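Local atomic coordinates of 23S rRNA-specific endonuclease VapC20 (Mycobacterium tuberculosis H37Rv, PDB entry 5WZF), a protein that cleaves 23S ribosomal RNA in the sarcin-ricin loop as the magnesium-dependent endoribonuclease toxin of a toxin-antitoxin system. Residues D90-A95 / D111-A116. Numbering follows the deposited sequence.
Sequences DLEEQA and DATSFA
Ala95 and Leu91 meet Ala112, Thr113 and Ala116 in a buried, alanine-rich helix-helix packing between two consecutive helices of the PIN domain, 89-101 and 109-121. The segment axes approach to 8.4 Å at an angle of 114°, and the small residues bring the backbones together, the CA atoms of Ala95 and Ala112 being 5.0 Å apart. The methyl of Ala95 sits against the peptide group joining Ala112 to Thr113: its CB is 3.6 Å from Ala112 O and 3.9 Å from Ala112 CB, with Thr113 CG2 also touching it. Thr113 turns that methyl anti to its carbonyl carbon, while OG1 (chi1 62°) bonds back to Val110 O, leaving CG2 as the branch that touches Ala95. One turn further on, Ala116 CB rests against the backbone of helix 89-101, 3.9 Å from Leu91 O, and Leu91 CD2 lies alongside the same methyl. No direct hydrogen bond joins the segments; at the margin one water donates to both Gln94 OE1 (2.8 Å) and Ala116 O (2.9 Å). Glu92 grazes Thr113 with its CG and directs its carboxylate to His52 of helix 51-64 and to Asn51 of the other subunit. Helix 109-121 packs on helix 89-101 and also carries Asp111, which with Asp18, just after strand 15-17, is predicted to bind magnesium; Phe115 meets Phe133 of helix 132-135 and Trp98 of helix 89-101, each edge-to-face.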
ATOM      1  N   ASP A  90      -6.534  14.222  -0.116  1.00 24.77           N
ATOM      2  CA  ASP A  90      -5.806  15.386  -0.615  1.00 24.32           C
ATOM      3  C   ASP A  90      -4.298  15.166  -0.574  1.00 21.48           C
ATOM      4  O   ASP A  90      -3.587  15.559  -1.496  1.00 20.48           O
ATOM      5  CB  ASP A  90      -6.173  16.642   0.182  1.00 28.88           C
ATOM      6  CG  ASP A  90      -7.578  17.132  -0.116  1.00 35.13           C
ATOM      7  OD1 ASP A  90      -8.078  16.867  -1.231  1.00 34.65           O
ATOM      8  OD2 ASP A  90      -8.177  17.793   0.758  1.00 40.09           O
ATOM      9  N   LEU A  91      -3.808  14.538   0.490  1.00 20.52           N
ATOM     10  CA  LEU A  91      -2.386  14.233   0.581  1.00 21.27           C
ATOM     11  C   LEU A  91      -1.992  13.186  -0.451  1.00 17.92           C
ATOM     12  O   LEU A  91      -0.897  13.240  -1.012  1.00 19.57           O
ATOM     13  CB  LEU A  91      -2.016  13.759   1.989  1.00 25.51           C
ATOM     14  CG  LEU A  91      -1.592  14.865   2.960  1.00 33.26           C
ATOM     15  CD1 LEU A  91      -1.025  14.281   4.240  1.00 31.97           C
ATOM     16  CD2 LEU A  91      -0.583  15.789   2.302  1.00 40.31           C
ATOM     17  N   GLU A  92      -2.883  12.234  -0.709  1.00 16.25           N
ATOM     18  CA  GLU A  92      -2.635  11.256  -1.761  1.00 16.27           C
ATOM     19  C   GLU A  92      -2.562  11.945  -3.125  1.00 17.74           C
ATOM     20  O   GLU A  92      -1.727  11.601  -3.956  1.00 16.98           O
ATOM     21  CB  GLU A  92      -3.711  10.164  -1.763  1.00 15.50           C
ATOM     22  CG  GLU A  92      -3.587   9.183  -0.596  1.00 18.11           C
ATOM     23  CD  GLU A  92      -4.610   8.057  -0.651  1.00 23.75           C
ATOM     24  OE1 GLU A  92      -5.488   8.094  -1.531  1.00 26.60           O
ATOM     25  OE2 GLU A  92      -4.531   7.140   0.188  1.00 22.13           O
ATOM     26  N   GLU A  93      -3.431  12.925  -3.351  1.00 16.84           N
ATOM     27  CA  GLU A  93      -3.397  13.670  -4.605  1.00 22.12           C
ATOM     28  C   GLU A  93      -2.067  14.411  -4.775  1.00 16.97           C
ATOM     29  O   GLU A  93      -1.506  14.448  -5.871  1.00 18.30           O
ATOM     30  CB  GLU A  93      -4.569  14.652  -4.682  1.00 20.83           C
ATOM     31  CG  GLU A  93      -4.587  15.508  -5.942  1.00 26.95           C
ATOM     32  CD  GLU A  93      -4.731  14.694  -7.219  1.00 29.01           C
ATOM     33  OE1 GLU A  93      -4.292  15.185  -8.281  1.00 29.26           O
ATOM     34  OE2 GLU A  93      -5.284  13.574  -7.172  1.00 24.99           O
ATOM     35  N   GLN A  94      -1.563  14.996  -3.691  1.00 17.90           N
ATOM     36  CA  GLN A  94      -0.267  15.668  -3.738  1.00 20.15           C
ATOM     37  C   GLN A  94       0.833  14.660  -4.047  1.00 19.40           C
ATOM     38  O   GLN A  94       1.757  14.949  -4.810  1.00 19.70           O
ATOM     39  CB  GLN A  94       0.038  16.386  -2.420  1.00 25.00           C
ATOM     40  CG  GLN A  94      -0.929  17.503  -2.058  1.00 35.03           C
ATOM     41  CD  GLN A  94      -0.576  18.165  -0.737  1.00 50.56           C
ATOM     42  OE1 GLN A  94       0.599  18.304  -0.395  1.00 54.45           O
ATOM     43  NE2 GLN A  94      -1.595  18.576   0.013  1.00 57.33           N
ATOM     44  N   ALA A  95       0.726  13.476  -3.450  1.00 15.08           N
ATOM     45  CA  ALA A  95       1.690  12.407  -3.686  1.00 14.60           C
ATOM     46  C   ALA A  95       1.663  11.939  -5.143  1.00 15.92           C
ATOM     47  O   ALA A  95       2.707  11.706  -5.745  1.00 17.17           O
ATOM     48  CB  ALA A  95       1.426  11.241  -2.747  1.00 13.41           C
ATOM     49  N   ASP A 111       5.985   5.576  -0.284  1.00 15.57           N
ATOM     50  CA  ASP A 111       7.021   6.569  -0.010  1.00 16.77           C
ATOM     51  C   ASP A 111       6.550   7.979  -0.377  1.00 14.55           C
ATOM     52  O   ASP A 111       6.796   8.930   0.360  1.00 16.58           O
ATOM     53  CB  ASP A 111       8.310   6.220  -0.758  1.00 19.67           C
ATOM     54  CG  ASP A 111       9.157   5.199  -0.017  1.00 20.29           C
ATOM     55  OD1 ASP A 111       8.700   4.675   1.020  1.00 23.19           O
ATOM     56  OD2 ASP A 111      10.282   4.915  -0.474  1.00 26.77           O
ATOM     57  N   ALA A 112       5.854   8.109  -1.502  1.00 12.14           N
ATOM     58  CA  ALA A 112       5.358   9.412  -1.933  1.00 15.06           C
ATOM     59  C   ALA A 112       4.360   9.998  -0.937  1.00 16.44           C
ATOM     60  O   ALA A 112       4.370  11.200  -0.681  1.00 15.13           O
ATOM     61  CB  ALA A 112       4.723   9.310  -3.305  1.00 15.80           C
ATOM     62  N   THR A 113       3.488   9.152  -0.393  1.00 14.65           N
ATOM     63  CA  THR A 113       2.534   9.604   0.616  1.00 12.01           C
ATOM     64  C   THR A 113       3.266   9.952   1.906  1.00 15.14           C
ATOM     65  O   THR A 113       2.895  10.896   2.604  1.00 14.68           O
ATOM     66  CB  THR A 113       1.445   8.546   0.913  1.00 15.30           C
ATOM     67  OG1 THR A 113       2.047   7.357   1.441  1.00 15.77           O
ATOM     68  CG2 THR A 113       0.672   8.206  -0.351  1.00 18.01           C
ATOM     69  N   SER A 114       4.301   9.180   2.221  1.00 12.65           N
ATOM     70  CA  SER A 114       5.113   9.450   3.401  1.00 12.93           C
ATOM     71  C   SER A 114       5.792  10.809   3.281  1.00 14.47           C
ATOM     72  O   SER A 114       5.808  11.588   4.237  1.00 16.06           O
ATOM     73  CB  SER A 114       6.163   8.356   3.614  1.00 13.87           C
ATOM     74  OG  SER A 114       5.567   7.156   4.077  1.00 13.49           O
ATOM     75  N   PHE A 115       6.351  11.088   2.106  1.00 13.40           N
ATOM     76  CA  PHE A 115       6.988  12.380   1.848  1.00 12.47           C
ATOM     77  C   PHE A 115       5.973  13.513   1.987  1.00 12.90           C
ATOM     78  O   PHE A 115       6.280  14.564   2.540  1.00 14.86           O
ATOM     79  CB  PHE A 115       7.620  12.427   0.446  1.00 15.06           C
ATOM     80  CG  PHE A 115       8.640  11.348   0.188  1.00 14.68           C
ATOM     81  CD1 PHE A 115       9.285  10.705   1.232  1.00 15.39           C
ATOM     82  CD2 PHE A 115       8.948  10.974  -1.114  1.00 17.02           C
ATOM     83  CE1 PHE A 115      10.216   9.709   0.988  1.00 18.26           C
ATOM     84  CE2 PHE A 115       9.880   9.978  -1.366  1.00 17.17           C
ATOM     85  CZ  PHE A 115      10.517   9.346  -0.313  1.00 15.71           C
ATOM     86  N   ALA A 116       4.765  13.297   1.476  1.00 15.48           N
ATOM     87  CA  ALA A 116       3.720  14.309   1.560  1.00 13.83           C
ATOM     88  C   ALA A 116       3.318  14.573   3.009  1.00 17.42           C
ATOM     89  O   ALA A 116       3.092  15.721   3.398  1.00 20.92           O
ATOM     90  CB  ALA A 116       2.502  13.891   0.735  1.00 14.06           C
TER
HETATM   91  O   HOH W   1       2.273  17.955   1.792  1.00 30.07           O